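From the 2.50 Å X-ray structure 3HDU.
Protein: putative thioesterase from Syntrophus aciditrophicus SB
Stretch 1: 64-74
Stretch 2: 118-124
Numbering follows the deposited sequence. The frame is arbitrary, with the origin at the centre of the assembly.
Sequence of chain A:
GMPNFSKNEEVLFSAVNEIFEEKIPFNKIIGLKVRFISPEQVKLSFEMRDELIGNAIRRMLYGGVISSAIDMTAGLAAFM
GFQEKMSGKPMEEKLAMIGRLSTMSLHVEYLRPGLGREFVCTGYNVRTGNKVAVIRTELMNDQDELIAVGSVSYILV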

# COMPACT_ATOMS: atom_id res chain seq x y z
N GLY A 64 5.92 10.13 -17.10
CA GLY A 64 7.06 10.76 -16.43
C GLY A 64 6.85 12.23 -16.12
O GLY A 64 7.23 12.70 -15.04
N VAL A 65 6.23 12.96 -17.07
CA VAL A 65 5.89 14.38 -16.91
C VAL A 65 4.90 14.57 -15.76
O VAL A 65 5.11 15.44 -14.90
N ILE A 66 3.83 13.75 -15.74
CA ILE A 66 2.80 13.78 -14.68
C ILE A 66 3.39 13.48 -13.29
O ILE A 66 3.04 14.16 -12.32
N SER A 67 4.29 12.48 -13.22
CA SER A 67 4.95 12.11 -11.96
C SER A 67 5.86 13.24 -11.45
O SER A 67 5.90 13.48 -10.24
N SER A 68 6.56 13.93 -12.36
CA SER A 68 7.40 15.09 -12.00
C SER A 68 6.57 16.27 -11.48
O SER A 68 6.91 16.85 -10.46
N ALA A 69 5.48 16.60 -12.19
CA ALA A 69 4.57 17.69 -11.80
C ALA A 69 3.97 17.48 -10.41
O ALA A 69 3.90 18.42 -9.62
N ILE A 70 3.54 16.24 -10.13
CA ILE A 70 3.00 15.85 -8.81
C ILE A 70 4.08 15.98 -7.72
O ILE A 70 3.81 16.53 -6.64
N ASP A 71 5.29 15.51 -8.02
CA ASP A 71 6.44 15.59 -7.11
C ASP A 71 6.83 17.04 -6.80
O ASP A 71 7.18 17.36 -5.66
N MSE A 72 6.80 17.90 -7.83
CA MSE A 72 7.10 19.33 -7.67
C MSE A 72 6.04 20.06 -6.86
O MSE A 72 6.38 20.87 -6.00
N THR A 73 4.76 19.78 -7.15
CA THR A 73 3.62 20.35 -6.42
C THR A 73 3.70 19.94 -4.95
O THR A 73 3.53 20.78 -4.06
N ALA A 74 3.96 18.65 -4.71
CA ALA A 74 4.12 18.10 -3.35
C ALA A 74 5.30 18.75 -2.60
O ALA A 74 5.19 19.04 -1.41
N GLU A 118 -1.92 22.02 -21.42
CA GLU A 118 -1.91 22.65 -20.10
C GLU A 118 -2.64 21.77 -19.08
O GLU A 118 -3.75 21.31 -19.35
N PHE A 119 -1.99 21.52 -17.95
CA PHE A 119 -2.57 20.77 -16.83
C PHE A 119 -2.24 21.46 -15.49
O PHE A 119 -1.20 22.11 -15.37
N VAL A 120 -3.16 21.33 -14.53
CA VAL A 120 -3.06 21.97 -13.21
C VAL A 120 -3.03 20.89 -12.13
O VAL A 120 -3.73 19.88 -12.24
N CYS A 121 -2.20 21.11 -11.11
CA CYS A 121 -2.02 20.18 -9.99
C CYS A 121 -2.16 20.94 -8.67
O CYS A 121 -1.49 21.96 -8.48
N THR A 122 -3.04 20.46 -7.79
CA THR A 122 -3.29 21.03 -6.46
C THR A 122 -2.73 20.06 -5.41
O THR A 122 -3.06 18.88 -5.44
N GLY A 123 -1.89 20.56 -4.50
CA GLY A 123 -1.29 19.75 -3.41
C GLY A 123 -1.89 20.13 -2.07
O GLY A 123 -1.90 21.30 -1.72
N TYR A 124 -2.41 19.14 -1.33
CA TYR A 124 -3.01 19.35 0.01
C TYR A 124 -2.08 18.74 1.06
O TYR A 124 -1.82 17.54 1.01

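This is a small, mainly apolar helix-on-strand contact, in which one side of helix 64-74 rests on alternate residues of strand 118-124. The two axes approach to 7.9 Å, and their N-to-C directions differ by 40°. The contact buries 316 Å², both sides summed.

On the helix, Val 65, Ala 69 and Thr 73 point toward the strand. Their spacing of four residues places them along one side of the helix. On the strand, Phe 119 and Cys 121 point toward the helix, while Val 120 and Thr 122 point away.

Phe 119 is in the p rotamer, with chi2 at 91°. Its CZ lies 3.6 Å from CG1 of Val 65, which is in the t rotamer. Its CE1 lies 3.7 Å from CB of Ala 69, and that methyl sits at the ring edge, near the ring plane.

Cys 121 is in the t rotamer. Its SG lies 4.1 Å from CG1 of Ile 70, whose CA-to-CB bond points sideways and whose chi angles are m and t. The same SG is 3.3 Å from OG1 of Thr 73.

Thr 73 is in the m rotamer. Its OG1 donates a hydrogen bond to O of Ala 69 at 2.8 Å, one helical turn back. Its methyl reaches the strand backbone: CG2 is 3.5 Å from N of Gly 123 and 3.9 Å from C of Thr 122. Gly 123 has no side chain, and this leaves room for the methyl. A CB there would point toward the helix and come within 3.1 Å of CG2 of Thr 73, a tight fit.

No clear hydrogen bond joins the two stretches. Ser 67 keeps its polar group within the helix, with OG donating to O of Gly 64 at 2.8 Å. Asp 71 points away from the strand, and its OD1 is hydrogen-bonded elsewhere in the structure.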

# COMPACT_ATOMS: atom_id res chain seq x y z
CB VAL A 65 5.32 15.00 -18.23
CG1 VAL A 65 4.74 16.39 -18.00
CG2 VAL A 65 6.39 15.05 -19.30
CB ILE A 66 1.63 12.81 -15.00
CG1 ILE A 66 0.79 13.35 -16.15
CG2 ILE A 66 0.70 12.59 -13.79
CD1 ILE A 66 -0.16 12.31 -16.73
CB SER A 67 5.74 10.79 -12.08
OG SER A 67 6.83 10.88 -12.99
CB SER A 68 8.25 15.56 -13.17
OG SER A 68 9.20 14.57 -13.52
CB ALA A 69 3.45 17.85 -12.83
CB ILE A 70 2.38 14.41 -8.85
CG1 ILE A 70 1.06 14.44 -9.63
CG2 ILE A 70 2.12 13.86 -7.44
CD1 ILE A 70 0.42 13.08 -9.87
CB ASP A 71 7.65 14.83 -7.69
CG ASP A 71 8.79 14.68 -6.69
OD1 ASP A 71 8.53 14.45 -5.49
OD2 ASP A 71 9.96 14.78 -7.10
CB MSE A 72 7.26 20.02 -9.04
CG MSE A 72 8.51 19.61 -9.81
SE MSE A 72 10.17 20.16 -8.96
CE MSE A 72 9.90 22.07 -8.96
CB THR A 73 2.25 19.93 -7.03
OG1 THR A 73 2.20 20.31 -8.40
CG2 THR A 73 1.08 20.57 -6.29
CB ALA A 74 4.29 16.59 -3.40
CB GLU A 118 -2.52 24.06 -20.14
CG GLU A 118 -1.71 25.05 -20.98
CD GLU A 118 -2.30 26.47 -21.03
OE1 GLU A 118 -2.78 26.97 -19.99
OE2 GLU A 118 -2.25 27.10 -22.11
CB PHE A 119 -2.16 19.29 -16.85
CG PHE A 119 -0.69 19.05 -16.92
CD1 PHE A 119 0.06 18.93 -15.75
CD2 PHE A 119 -0.05 18.92 -18.15
CE1 PHE A 119 1.44 18.68 -15.81
CE2 PHE A 119 1.33 18.69 -18.22
CZ PHE A 119 2.08 18.57 -17.04
CB VAL A 120 -4.21 23.00 -12.96
CG1 VAL A 120 -5.59 22.38 -13.15
CG2 VAL A 120 -4.10 23.65 -11.58
CB CYS A 121 -0.64 19.54 -10.09
SG CYS A 121 -0.32 18.27 -8.86
CB THR A 122 -4.80 21.23 -6.20
OG1 THR A 122 -5.36 22.09 -7.21
CG2 THR A 122 -5.05 21.84 -4.83
CB TYR A 124 -4.38 18.67 0.12
CG TYR A 124 -5.37 19.07 -0.95
CD1 TYR A 124 -6.16 20.21 -0.80
CD2 TYR A 124 -5.53 18.29 -2.10
CE1 TYR A 124 -7.10 20.58 -1.79
CE2 TYR A 124 -6.46 18.64 -3.10
CZ TYR A 124 -7.24 19.79 -2.94
OH TYR A 124 -8.14 20.14 -3.91